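Local atomic coordinates of putative hydrolase (Agrobacterium vitis, PDB entry 3LLC), a protein that probably acts as an alpha/beta-hydrolase esterase that releases fatty acids from acylated proteins and cleaves acyl-glucuronide esters. Residues A[23-28]-A[78-83]; A[73-78]-A[89-94]; A[170-175]-A[183-188]. All coordinates share one frame; numbering follows the deposited sequence. Where two conformers were deposited one is given.

Contact 1: residues A[23-28]-A[78-83]; sequences RSIAAL and GASGGA
Ser24 and Gly81 meet through their backbones, and with them the side of strand 23-30 that faces strand 68-72 picks up, past that strand's end, a loop that has no strand geometry of its own. Gly81 N donates to Ser24 O over 2.9 Å in a bond that is almost straight (174° at the hydrogen), while Ser80 CB lies against the same carbonyl.

One residue on, the CB of Ile25 heads away from the loop, yet the branch turns back far enough for CD1 to come within 4.0 Å of Ser80 OG. The hydroxyl is closer still to the backbone, with Ser80 OG 3.5 Å from Ile25 CA. It is held there by Ala26, whose N donates to Ser80 OG at 2.9 Å, again with little bend (167°). The torsion of Ser80 sets OG anti to its own carbonyl carbon (chi1 -69°), and the same oxygen also bonds to Asp73 O. Backbone pairing toward strand 68-72 still holds at Ala26 O, which meets Asp73 N, whereas Ala26 N and Asp73 O stand too far apart to bond directly; the hydroxyl bridges that gap. Beside it Ala26 CB packs on Ala79 CB at 3.7 Å, a small apolar patch next to the polar bridge.

The loop thus continues along strand 23-30 at the surface without becoming a strand of the sheet: strand 23-30 runs antiparallel between strands 9-16 and 68-72, Ile25 packs against Val99 of helix 89-103, and the loop leading to that helix lies where 68-72 has ended.

Contact 2: residues A[73-78]-A[89-94]; sequences DYSGHG and ISRWLE
Tyr74, His77 and Trp92 build an aromatic cluster where the loop following strand 68-72 of the alpha/beta-hydrolase fold meets helix 89-103. The loop makes a type II beta turn from Tyr74 to His77, with Gly76 at its positive-phi position, and the indole of Trp92 is the part of the helix that packs on it.

Each loop residue uses a different part of that indole. Tyr74 CB lies over a face of the five-membered ring, a CH-pi contact with 4.0 Å from CB to the ring centroid, and the phenol ring beyond it slants past Trp92 CB. His77 turns an edge to the six-membered ring in an offset edge-to-face pair with planes at 84°; its CE1 comes to 3.6 Å from Trp92 CZ2. At the pyrrole nitrogen the contact becomes polar: Trp92 NE1 donates to Ser75 O at 3.1 Å, bent to 142°.

That carbonyl is gripped twice. His77 ND1 also donates to Ser75 O, at 3.0 Å, and the two donors arrive from opposite faces of the carbonyl plane, a pairing that ties both rings to one backbone atom. The imidazole's own orientation is set by its two nitrogens: Ser75 O lies in the ring plane at ND1, and NE2 accepts from Arg47 N. Tyr74 OH bonds to Gly44 O, and its ring packs on Met115 and Ile119 of helix 115-128.

Ser75 keeps its hydroxyl in the crowded position between backbone N and carbonyl carbon (chi1 57°). There OG takes a weak second bond from Trp92 NE1 at 3.2 Å and is hydrogen-bonded to Glu95, while a water donates to Ser75 OG at 2.8 Å and accepts from Arg91 NH2 at 3.0 Å.

Contact 3: residues A[170-175]-A[183-188]; sequences GYFEEV and NIFTRA
Phe172 and Phe185 form the hydrogen-bonded pair at the middle of an antiparallel hairpin, Phe172 N giving to Phe185 O and Phe185 N to Phe172 O, each at 3.0 Å. On one side of this pair Glu174 N donates to Asn183 O at 2.9 Å; the return bond, Asn183 N to Glu174 O, is weak. On the other side Arg187 N reaches Gly170 O at 2.9 Å, approaching from above the carbonyl plane, and a water bridges that oxygen to Ala188 N. Here helix 187-195 begins, N-capped by Thr186, whose OG1 bonds to Leu189 N.

The side chains sort to two faces. Phe172 CG sits between its backbone N and carbonyl carbon (chi1 78°), and CZ touches Phe185 CD2 at 3.6 Å, the rings inclined at 34°; both rings reach Ile154, and Phe172 also Leu166 of helix 160-169. On the other face Ile184 CD1 meets Tyr171 CB at 3.8 Å.

The polar ends find partners beyond the pairing. Arg187 makes a salt bridge to Glu191 within helix 187-195. Backbone bonds therefore set the register, the rings join the hairpin to its helices, and Glu174 (salt bridge to Arg161) and Asn183 (hydrogen bond to Arg47) tie it outward.

Contacts 1 and 2 adjoin and share Gly78: their centres lie about 8 Å apart, and Ala79 N bonds to Asp73 OD2 at 2.9 Å. Contact 3 stands off, its centre about 22 Å from that of contact 1 and about 16 Å from that of contact 2, in the segment between sheet strands 136-143 and 209-214 where many alpha/beta hydrolases carry their cap. Tyr46 spans the gap to contact 2, touching Trp92 and meeting the ring of Phe185, and Trp92 also packs on Leu189 of helix 187-195. Contact 2 borders the likely active site: Tyr74 touches Met115, next to the probable nucleophile Ser114.

Contact 1: residues A[23-28]-A[78-83]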
ATOM      1  N   ARG A  23      14.897 -11.448  -5.686  1.00 22.45           N
ATOM      2  CA  ARG A  23      15.314 -10.066  -5.489  1.00 21.56           C
ATOM      3  C   ARG A  23      15.476  -9.770  -4.001  1.00 21.52           C
ATOM      4  O   ARG A  23      14.764 -10.333  -3.160  1.00 21.52           O
ATOM      5  CB  ARG A  23      14.314  -9.088  -6.142  1.00 20.52           C
ATOM      6  CG  ARG A  23      12.883  -9.098  -5.598  1.00 23.62           C
ATOM      7  CD  ARG A  23      11.987  -9.891  -6.461  1.00 24.97           C
ATOM      8  NE  ARG A  23      10.567  -9.841  -6.115  1.00 24.24           N
ATOM      9  CZ  ARG A  23       9.756 -10.889  -6.208  1.00 22.29           C
ATOM     10  NH1 ARG A  23      10.239 -12.080  -6.591  1.00 23.82           N
ATOM     11  NH2 ARG A  23       8.469 -10.767  -5.918  1.00 20.90           N
ATOM     12  N   SER A  24      16.401  -8.871  -3.687  1.00 17.43           N
ATOM     13  CA  SER A  24      16.640  -8.456  -2.300  0.70 18.05           C
ATOM     14  C   SER A  24      15.847  -7.179  -1.971  1.00 20.19           C
ATOM     15  O   SER A  24      15.952  -6.159  -2.679  1.00 18.15           O
ATOM     16  CB  SER A  24      18.135  -8.219  -2.027  0.70 14.43           C
ATOM     17  OG  SER A  24      18.944  -9.384  -2.129  0.70 12.34           O
ATOM     18  N   ILE A  25      15.060  -7.236  -0.891  1.00 16.70           N
ATOM     19  CA  ILE A  25      14.218  -6.140  -0.430  1.00 16.64           C
ATOM     20  C   ILE A  25      14.848  -5.463   0.802  1.00 18.46           C
ATOM     21  O   ILE A  25      15.200  -6.122   1.810  1.00 17.95           O
ATOM     22  CB  ILE A  25      12.764  -6.678  -0.109  1.00 15.98           C
ATOM     23  CG1 ILE A  25      12.144  -7.273  -1.368  1.00 20.27           C
ATOM     24  CG2 ILE A  25      11.887  -5.591   0.561  1.00 16.24           C
ATOM     25  CD1 ILE A  25      12.034  -6.283  -2.604  1.00 15.79           C
ATOM     26  N   ALA A  26      15.040  -4.141   0.706  1.00 19.06           N
ATOM     27  CA  ALA A  26      15.600  -3.346   1.789  1.00 17.16           C
ATOM     28  C   ALA A  26      14.459  -2.939   2.760  1.00 17.44           C
ATOM     29  O   ALA A  26      13.363  -2.520   2.334  1.00 18.65           O
ATOM     30  CB  ALA A  26      16.322  -2.084   1.231  1.00 18.46           C
ATOM     31  N   ALA A  27      14.730  -3.058   4.062  1.00 17.78           N
ATOM     32  CA  ALA A  27      13.754  -2.734   5.121  1.00 19.03           C
ATOM     33  C   ALA A  27      14.411  -2.012   6.301  1.00 18.75           C
ATOM     34  O   ALA A  27      15.598  -2.199   6.603  1.00 20.18           O
ATOM     35  CB  ALA A  27      12.995  -4.031   5.609  1.00 19.07           C
ATOM     36  N   LEU A  28      13.621  -1.142   6.929  1.00 21.87           N
ATOM     37  CA  LEU A  28      13.988  -0.378   8.121  1.00 20.58           C
ATOM     38  C   LEU A  28      12.942  -0.722   9.201  1.00 21.61           C
ATOM     39  O   LEU A  28      11.740  -0.498   8.986  1.00 22.45           O
ATOM     40  CB  LEU A  28      13.952   1.127   7.811  1.00 23.30           C
ATOM     41  CG  LEU A  28      15.026   1.664   6.836  1.00 24.66           C
ATOM     42  CD1 LEU A  28      14.701   3.099   6.392  1.00 27.03           C
ATOM     43  CD2 LEU A  28      16.464   1.558   7.453  1.00 21.59           C
ATOM     44  N   GLY A  78      13.607   2.741  -4.748  1.00 17.53           N
ATOM     45  CA  GLY A  78      14.496   3.070  -3.654  1.00 17.72           C
ATOM     46  C   GLY A  78      15.735   2.183  -3.490  1.00 18.44           C
ATOM     47  O   GLY A  78      16.575   2.082  -4.395  1.00 16.02           O
ATOM     48  N   ALA A  79      15.901   1.624  -2.281  1.00 15.70           N
ATOM     49  CA  ALA A  79      17.121   0.905  -1.911  1.00 15.00           C
ATOM     50  C   ALA A  79      17.064  -0.585  -2.273  1.00 10.90           C
ATOM     51  O   ALA A  79      18.069  -1.291  -2.111  1.00 16.23           O
ATOM     52  CB  ALA A  79      17.444   1.095  -0.351  1.00 15.67           C
ATOM     53  N   SER A  80      15.920  -1.052  -2.763  1.00 13.98           N
ATOM     54  CA  SER A  80      15.754  -2.476  -3.135  1.00 16.05           C
ATOM     55  C   SER A  80      16.312  -2.845  -4.520  1.00 18.57           C
ATOM     56  O   SER A  80      16.642  -1.955  -5.332  1.00 16.87           O
ATOM     57  CB  SER A  80      14.294  -2.885  -3.018  1.00 18.46           C
ATOM     58  OG  SER A  80      13.910  -2.902  -1.654  1.00 18.67           O
ATOM     59  N   GLY A  81      16.483  -4.150  -4.756  1.00 16.74           N
ATOM     60  CA  GLY A  81      16.887  -4.679  -6.051  1.00 15.72           C
ATOM     61  C   GLY A  81      15.716  -4.840  -7.019  1.00 15.19           C
ATOM     62  O   GLY A  81      14.575  -4.500  -6.703  1.00 16.88           O
ATOM     63  N   GLY A  82      16.024  -5.368  -8.200  1.00 16.35           N
ATOM     64  CA  GLY A  82      15.021  -5.690  -9.215  1.00 17.11           C
ATOM     65  C   GLY A  82      14.692  -4.504 -10.131  1.00 19.92           C
ATOM     66  O   GLY A  82      14.860  -3.353  -9.709  1.00 17.40           O
ATOM     67  N   ALA A  83      14.281  -4.789 -11.377  1.00 19.11           N
ATOM     68  CA  ALA A  83      13.906  -3.740 -12.362  1.00 20.79           C
ATOM     69  C   ALA A  83      12.489  -3.234 -12.134  1.00 20.93           C
ATOM     70  O   ALA A  83      11.565  -4.021 -11.878  1.00 19.99           O
ATOM     71  CB  ALA A  83      14.049  -4.267 -13.820  1.00 19.06           C
TER

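Contact 2: residues A[73-78]-A[89-94]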
ATOM      1  N   ASP A  73      11.143  -1.014   0.793  1.00 19.90           N
ATOM      2  CA  ASP A  73      11.047  -0.529  -0.608  1.00 17.73           C
ATOM      3  C   ASP A  73      10.624  -1.681  -1.515  1.00 18.06           C
ATOM      4  O   ASP A  73      11.233  -2.759  -1.512  1.00 20.33           O
ATOM      5  CB  ASP A  73      12.370   0.058  -1.092  1.00 17.75           C
ATOM      6  CG  ASP A  73      12.597   1.538  -0.625  1.00 19.10           C
ATOM      7  OD1 ASP A  73      11.600   2.303  -0.560  1.00 23.44           O
ATOM      8  OD2 ASP A  73      13.776   1.909  -0.383  1.00 17.89           O
ATOM      9  N   TYR A  74       9.582  -1.451  -2.298  1.00 18.85           N
ATOM     10  CA  TYR A  74       9.192  -2.410  -3.351  1.00 19.23           C
ATOM     11  C   TYR A  74      10.351  -2.661  -4.324  1.00 19.71           C
ATOM     12  O   TYR A  74      11.236  -1.807  -4.477  1.00 17.44           O
ATOM     13  CB  TYR A  74       8.010  -1.889  -4.149  1.00 21.53           C
ATOM     14  CG  TYR A  74       6.727  -1.600  -3.389  1.00 20.64           C
ATOM     15  CD1 TYR A  74       6.008  -2.625  -2.765  1.00 23.13           C
ATOM     16  CD2 TYR A  74       6.164  -0.328  -3.385  1.00 24.00           C
ATOM     17  CE1 TYR A  74       4.804  -2.352  -2.106  1.00 20.74           C
ATOM     18  CE2 TYR A  74       4.954  -0.066  -2.729  1.00 20.64           C
ATOM     19  CZ  TYR A  74       4.279  -1.094  -2.103  1.00 22.68           C
ATOM     20  OH  TYR A  74       3.100  -0.825  -1.451  1.00 22.45           O
ATOM     21  N   SER A  75      10.411  -3.856  -4.918  1.00 18.21           N
ATOM     22  CA  SER A  75      11.377  -4.096  -5.971  1.00 17.72           C
ATOM     23  C   SER A  75      11.235  -2.988  -7.051  1.00 17.25           C
ATOM     24  O   SER A  75      10.128  -2.532  -7.332  1.00 17.47           O
ATOM     25  CB  SER A  75      11.238  -5.490  -6.622  1.00 19.99           C
ATOM     26  OG  SER A  75       9.940  -5.717  -7.152  1.00 17.84           O
ATOM     27  N   GLY A  76      12.369  -2.568  -7.618  1.00 16.68           N
ATOM     28  CA  GLY A  76      12.398  -1.500  -8.611  1.00 19.49           C
ATOM     29  C   GLY A  76      12.365  -0.079  -8.060  1.00 22.04           C
ATOM     30  O   GLY A  76      12.459   0.893  -8.826  1.00 19.45           O
ATOM     31  N   HIS A  77      12.263   0.039  -6.741  1.00 19.86           N
ATOM     32  CA  HIS A  77      12.109   1.327  -6.041  1.00 20.49           C
ATOM     33  C   HIS A  77      13.220   1.492  -4.997  1.00 20.52           C
ATOM     34  O   HIS A  77      13.689   0.509  -4.388  1.00 18.54           O
ATOM     35  CB  HIS A  77      10.804   1.379  -5.245  1.00 19.82           C
ATOM     36  CG  HIS A  77       9.534   1.309  -6.048  1.00 22.82           C
ATOM     37  ND1 HIS A  77       9.170   0.212  -6.820  1.00 21.84           N
ATOM     38  CD2 HIS A  77       8.487   2.172  -6.117  1.00 23.94           C
ATOM     39  CE1 HIS A  77       7.964   0.417  -7.332  1.00 23.52           C
ATOM     40  NE2 HIS A  77       7.528   1.594  -6.926  1.00 23.38           N
ATOM     41  N   GLY A  78      13.607   2.741  -4.748  1.00 17.53           N
ATOM     42  CA  GLY A  78      14.496   3.070  -3.654  1.00 17.72           C
ATOM     43  C   GLY A  78      15.735   2.183  -3.490  1.00 18.44           C
ATOM     44  O   GLY A  78      16.575   2.082  -4.395  1.00 16.02           O
ATOM     45  N   ILE A  89       1.528  -6.003  -9.302  1.00 18.87           N
ATOM     46  CA  ILE A  89       0.825  -6.145  -8.046  1.00 17.82           C
ATOM     47  C   ILE A  89       1.164  -7.503  -7.391  1.00 18.73           C
ATOM     48  O   ILE A  89       1.442  -7.531  -6.170  1.00 20.60           O
ATOM     49  CB  ILE A  89      -0.697  -5.937  -8.184  1.00 18.22           C
ATOM     50  CG1 ILE A  89      -1.047  -4.536  -8.745  1.00 24.62           C
ATOM     51  CG2 ILE A  89      -1.400  -6.104  -6.852  1.00 20.96           C
ATOM     52  CD1 ILE A  89      -0.627  -3.411  -7.874  1.00 21.31           C
ATOM     53  N   SER A  90       1.141  -8.599  -8.153  1.00 20.13           N
ATOM     54  CA  SER A  90       1.480  -9.908  -7.571  1.00 19.34           C
ATOM     55  C   SER A  90       2.883  -9.941  -6.927  1.00 22.48           C
ATOM     56  O   SER A  90       3.059 -10.487  -5.817  1.00 19.79           O
ATOM     57  CB  SER A  90       1.346 -11.045  -8.581  1.00 22.11           C
ATOM     58  OG  SER A  90      -0.008 -11.253  -8.973  1.00 19.46           O
ATOM     59  N   ARG A  91       3.898  -9.410  -7.631  1.00 19.89           N
ATOM     60  CA  ARG A  91       5.277  -9.414  -7.110  1.00 20.84           C
ATOM     61  C   ARG A  91       5.451  -8.514  -5.885  1.00 20.76           C
ATOM     62  O   ARG A  91       6.165  -8.872  -4.926  1.00 19.45           O
ATOM     63  CB  ARG A  91       6.306  -9.021  -8.202  1.00 19.95           C
ATOM     64  CG  ARG A  91       6.605 -10.170  -9.142  1.00 24.54           C
ATOM     65  CD  ARG A  91       7.346  -9.753 -10.377  1.00 27.29           C
ATOM     66  NE  ARG A  91       8.651  -9.111 -10.180  1.00 27.23           N
ATOM     67  CZ  ARG A  91       9.818  -9.742 -10.015  1.00 31.95           C
ATOM     68  NH1 ARG A  91       9.895 -11.071  -9.932  1.00 33.34           N
ATOM     69  NH2 ARG A  91      10.936  -9.025  -9.914  1.00 32.82           N
ATOM     70  N   TRP A  92       4.795  -7.347  -5.902  1.00 20.91           N
ATOM     71  CA  TRP A  92       4.906  -6.388  -4.802  1.00 21.07           C
ATOM     72  C   TRP A  92       4.138  -6.877  -3.562  1.00 20.84           C
ATOM     73  O   TRP A  92       4.595  -6.699  -2.435  1.00 20.46           O
ATOM     74  CB  TRP A  92       4.444  -4.990  -5.261  1.00 20.72           C
ATOM     75  CG  TRP A  92       5.423  -4.374  -6.281  1.00 22.86           C
ATOM     76  CD1 TRP A  92       6.771  -4.538  -6.302  1.00 20.27           C
ATOM     77  CD2 TRP A  92       5.118  -3.476  -7.384  1.00 19.82           C
ATOM     78  NE1 TRP A  92       7.339  -3.819  -7.344  1.00 23.00           N
ATOM     79  CE2 TRP A  92       6.353  -3.156  -8.013  1.00 21.33           C
ATOM     80  CE3 TRP A  92       3.943  -2.931  -7.894  1.00 21.72           C
ATOM     81  CZ2 TRP A  92       6.434  -2.293  -9.124  1.00 22.94           C
ATOM     82  CZ3 TRP A  92       4.020  -2.093  -9.015  1.00 21.21           C
ATOM     83  CH2 TRP A  92       5.255  -1.799  -9.619  1.00 20.02           C
ATOM     84  N   LEU A  93       3.029  -7.577  -3.785  1.00 21.42           N
ATOM     85  CA  LEU A  93       2.324  -8.256  -2.705  1.00 19.49           C
ATOM     86  C   LEU A  93       3.187  -9.370  -2.107  1.00 19.81           C
ATOM     87  O   LEU A  93       3.246  -9.510  -0.875  1.00 21.23           O
ATOM     88  CB  LEU A  93       0.996  -8.841  -3.221  1.00 19.73           C
ATOM     89  CG  LEU A  93       0.246  -9.800  -2.272  1.00 20.81           C
ATOM     90  CD1 LEU A  93      -0.211  -9.056  -0.964  1.00 20.89           C
ATOM     91  CD2 LEU A  93      -1.009 -10.402  -3.021  1.00 21.11           C
ATOM     92  N   GLU A  94       3.820 -10.176  -2.958  1.00 19.14           N
ATOM     93  CA  GLU A  94       4.687 -11.244  -2.508  1.00 20.21           C
ATOM     94  C   GLU A  94       5.791 -10.705  -1.582  1.00 21.02           C
ATOM     95  O   GLU A  94       6.166 -11.333  -0.575  1.00 18.60           O
ATOM     96  CB  GLU A  94       5.317 -11.953  -3.710  1.00 21.00           C
ATOM     97  CG  GLU A  94       6.181 -13.145  -3.342  1.00 21.96           C
ATOM     98  CD  GLU A  94       6.864 -13.826  -4.537  1.00 27.17           C
ATOM     99  OE1 GLU A  94       6.947 -13.238  -5.651  1.00 26.42           O
ATOM    100  OE2 GLU A  94       7.347 -14.964  -4.342  1.00 31.54           O
TER
HETATM  101  O   HOH W   1      10.218  -6.135  -9.944  1.00 28.49           O

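Contact 3: residues A[170-175]-A[183-188]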
ATOM      1  N   GLY A 170       5.153  -2.838 -25.143  1.00 22.58           N
ATOM      2  CA  GLY A 170       4.992  -3.452 -23.823  1.00 20.71           C
ATOM      3  C   GLY A 170       4.722  -2.502 -22.671  1.00 19.72           C
ATOM      4  O   GLY A 170       4.711  -2.922 -21.514  1.00 20.52           O
ATOM      5  N   TYR A 171       4.498  -1.222 -22.981  1.00 18.54           N
ATOM      6  CA  TYR A 171       4.184  -0.192 -21.979  1.00 17.01           C
ATOM      7  C   TYR A 171       3.645   1.070 -22.662  1.00 14.40           C
ATOM      8  O   TYR A 171       3.876   1.275 -23.862  1.00 19.00           O
ATOM      9  CB  TYR A 171       5.413   0.184 -21.107  1.00 18.74           C
ATOM     10  CG  TYR A 171       6.515   0.910 -21.889  1.00 20.64           C
ATOM     11  CD1 TYR A 171       7.468   0.202 -22.603  1.00 23.56           C
ATOM     12  CD2 TYR A 171       6.581   2.304 -21.901  1.00 23.44           C
ATOM     13  CE1 TYR A 171       8.469   0.852 -23.347  1.00 28.63           C
ATOM     14  CE2 TYR A 171       7.579   2.974 -22.661  1.00 26.26           C
ATOM     15  CZ  TYR A 171       8.513   2.235 -23.359  1.00 27.66           C
ATOM     16  OH  TYR A 171       9.471   2.876 -24.099  1.00 30.09           O
ATOM     17  N   PHE A 172       2.962   1.891 -21.885  1.00 18.30           N
ATOM     18  CA  PHE A 172       2.582   3.231 -22.321  1.00 23.20           C
ATOM     19  C   PHE A 172       2.978   4.250 -21.244  1.00 23.83           C
ATOM     20  O   PHE A 172       3.170   3.897 -20.083  1.00 21.52           O
ATOM     21  CB  PHE A 172       1.076   3.339 -22.691  1.00 20.62           C
ATOM     22  CG  PHE A 172       0.165   3.435 -21.530  1.00 21.78           C
ATOM     23  CD1 PHE A 172      -0.335   2.292 -20.948  1.00 20.62           C
ATOM     24  CD2 PHE A 172      -0.232   4.668 -21.022  1.00 21.22           C
ATOM     25  CE1 PHE A 172      -1.180   2.368 -19.869  1.00 19.74           C
ATOM     26  CE2 PHE A 172      -1.067   4.742 -19.950  1.00 27.56           C
ATOM     27  CZ  PHE A 172      -1.542   3.581 -19.346  1.00 25.46           C
ATOM     28  N   GLU A 173       3.101   5.506 -21.670  1.00 26.44           N
ATOM     29  CA  GLU A 173       3.556   6.621 -20.838  1.00 31.24           C
ATOM     30  C   GLU A 173       2.470   7.669 -20.686  1.00 34.40           C
ATOM     31  O   GLU A 173       1.671   7.877 -21.587  1.00 33.54           O
ATOM     32  CB  GLU A 173       4.769   7.307 -21.495  1.00 32.73           C
ATOM     33  CG  GLU A 173       6.008   6.452 -21.551  1.00 39.20           C
ATOM     34  CD  GLU A 173       7.235   7.211 -22.069  1.00 47.76           C
ATOM     35  OE1 GLU A 173       7.072   8.107 -22.926  1.00 50.12           O
ATOM     36  OE2 GLU A 173       8.363   6.900 -21.621  1.00 53.16           O
ATOM     37  N   GLU A 174       2.461   8.305 -19.517  1.00 38.66           N
ATOM     38  CA  GLU A 174       1.608   9.458 -19.259  0.50 40.38           C
ATOM     39  C   GLU A 174       2.429  10.495 -18.497  1.00 42.43           C
ATOM     40  O   GLU A 174       3.279  10.165 -17.646  1.00 42.10           O
ATOM     41  CB  GLU A 174       0.365   9.086 -18.444  0.50 40.73           C
ATOM     42  CG  GLU A 174      -0.562   8.090 -19.109  0.50 42.89           C
ATOM     43  CD  GLU A 174      -1.378   8.676 -20.253  0.50 42.09           C
ATOM     44  OE1 GLU A 174      -1.461   9.914 -20.388  0.50 42.36           O
ATOM     45  OE2 GLU A 174      -1.949   7.881 -21.020  0.50 44.70           O
ATOM     46  N   VAL A 175       2.201  11.764 -18.838  1.00 44.65           N
ATOM     47  CA  VAL A 175       2.856  12.898 -18.156  1.00 47.03           C
ATOM     48  C   VAL A 175       2.535  12.892 -16.651  1.00 46.85           C
ATOM     49  O   VAL A 175       1.376  12.681 -16.273  1.00 47.80           O
ATOM     50  CB  VAL A 175       2.381  14.254 -18.736  1.00 47.57           C
ATOM     51  CG1 VAL A 175       2.761  14.369 -20.215  1.00 46.18           C
ATOM     52  CG2 VAL A 175       0.855  14.425 -18.526  1.00 51.18           C
ATOM     53  N   ASN A 183       5.108   8.906 -15.860  1.00 37.78           N
ATOM     54  CA  ASN A 183       4.618   7.600 -15.432  1.00 37.48           C
ATOM     55  C   ASN A 183       4.640   6.624 -16.585  1.00 35.15           C
ATOM     56  O   ASN A 183       4.245   6.970 -17.698  1.00 37.19           O
ATOM     57  CB  ASN A 183       3.172   7.687 -14.952  1.00 37.36           C
ATOM     58  CG  ASN A 183       3.033   8.378 -13.632  1.00 43.04           C
ATOM     59  OD1 ASN A 183       3.886   8.245 -12.762  1.00 49.51           O
ATOM     60  ND2 ASN A 183       1.937   9.115 -13.461  1.00 47.18           N
ATOM     61  N   ILE A 184       5.151   5.428 -16.333  1.00 33.38           N
ATOM     62  CA  ILE A 184       5.014   4.348 -17.275  1.00 31.56           C
ATOM     63  C   ILE A 184       4.156   3.239 -16.625  1.00 27.97           C
ATOM     64  O   ILE A 184       4.204   3.032 -15.412  1.00 28.53           O
ATOM     65  CB  ILE A 184       6.356   3.892 -17.843  1.00 36.72           C
ATOM     66  CG1 ILE A 184       6.969   2.755 -17.066  1.00 35.32           C
ATOM     67  CG2 ILE A 184       7.356   5.087 -18.025  1.00 43.73           C
ATOM     68  CD1 ILE A 184       6.916   1.502 -17.857  1.00 37.46           C
ATOM     69  N   PHE A 185       3.340   2.588 -17.437  1.00 22.72           N
ATOM     70  CA  PHE A 185       2.510   1.469 -16.993  1.00 20.98           C
ATOM     71  C   PHE A 185       2.737   0.323 -18.007  1.00 18.39           C
ATOM     72  O   PHE A 185       2.560   0.508 -19.214  1.00 17.25           O
ATOM     73  CB  PHE A 185       1.038   1.871 -16.970  1.00 22.76           C
ATOM     74  CG  PHE A 185       0.711   2.986 -16.013  1.00 22.28           C
ATOM     75  CD1 PHE A 185       0.602   2.752 -14.662  1.00 23.83           C
ATOM     76  CD2 PHE A 185       0.511   4.283 -16.490  1.00 27.95           C
ATOM     77  CE1 PHE A 185       0.299   3.780 -13.766  1.00 29.18           C
ATOM     78  CE2 PHE A 185       0.196   5.316 -15.605  1.00 26.45           C
ATOM     79  CZ  PHE A 185       0.096   5.073 -14.264  1.00 29.73           C
ATOM     80  N   THR A 186       3.210  -0.832 -17.524  1.00 16.23           N
ATOM     81  CA  THR A 186       3.549  -1.950 -18.398  1.00 14.04           C
ATOM     82  C   THR A 186       2.309  -2.827 -18.702  1.00 17.68           C
ATOM     83  O   THR A 186       1.338  -2.853 -17.908  1.00 18.40           O
ATOM     84  CB  THR A 186       4.638  -2.860 -17.797  1.00 18.74           C
ATOM     85  OG1 THR A 186       4.138  -3.464 -16.610  1.00 18.15           O
ATOM     86  CG2 THR A 186       5.968  -2.075 -17.435  1.00 14.87           C
ATOM     87  N   ARG A 187       2.388  -3.512 -19.833  1.00 20.41           N
ATOM     88  CA  ARG A 187       1.385  -4.503 -20.224  0.50 22.32           C
ATOM     89  C   ARG A 187       1.252  -5.552 -19.106  1.00 22.17           C
ATOM     90  O   ARG A 187       0.141  -5.901 -18.730  1.00 20.05           O
ATOM     91  CB  ARG A 187       1.761  -5.165 -21.547  0.50 21.97           C
ATOM     92  CG  ARG A 187       0.701  -6.142 -22.098  0.50 24.92           C
ATOM     93  CD  ARG A 187       1.120  -6.769 -23.440  0.50 26.17           C
ATOM     94  NE  ARG A 187       0.537  -8.095 -23.622  0.50 25.38           N
ATOM     95  CZ  ARG A 187       0.711  -8.859 -24.696  0.50 33.06           C
ATOM     96  NH1 ARG A 187       1.456  -8.440 -25.712  0.50 26.62           N
ATOM     97  NH2 ARG A 187       0.137 -10.052 -24.747  0.50 35.12           N
ATOM     98  N   ALA A 188       2.377  -6.018 -18.572  1.00 22.57           N
ATOM     99  CA  ALA A 188       2.375  -7.003 -17.450  1.00 23.10           C
ATOM    100  C   ALA A 188       1.630  -6.519 -16.207  1.00 23.05           C
ATOM    101  O   ALA A 188       0.826  -7.264 -15.625  1.00 22.35           O
ATOM    102  CB  ALA A 188       3.823  -7.476 -17.102  1.00 23.10           C
TER
HETATM  103  O   HOH W   2       5.076  -5.696 -19.787  1.00 22.55           O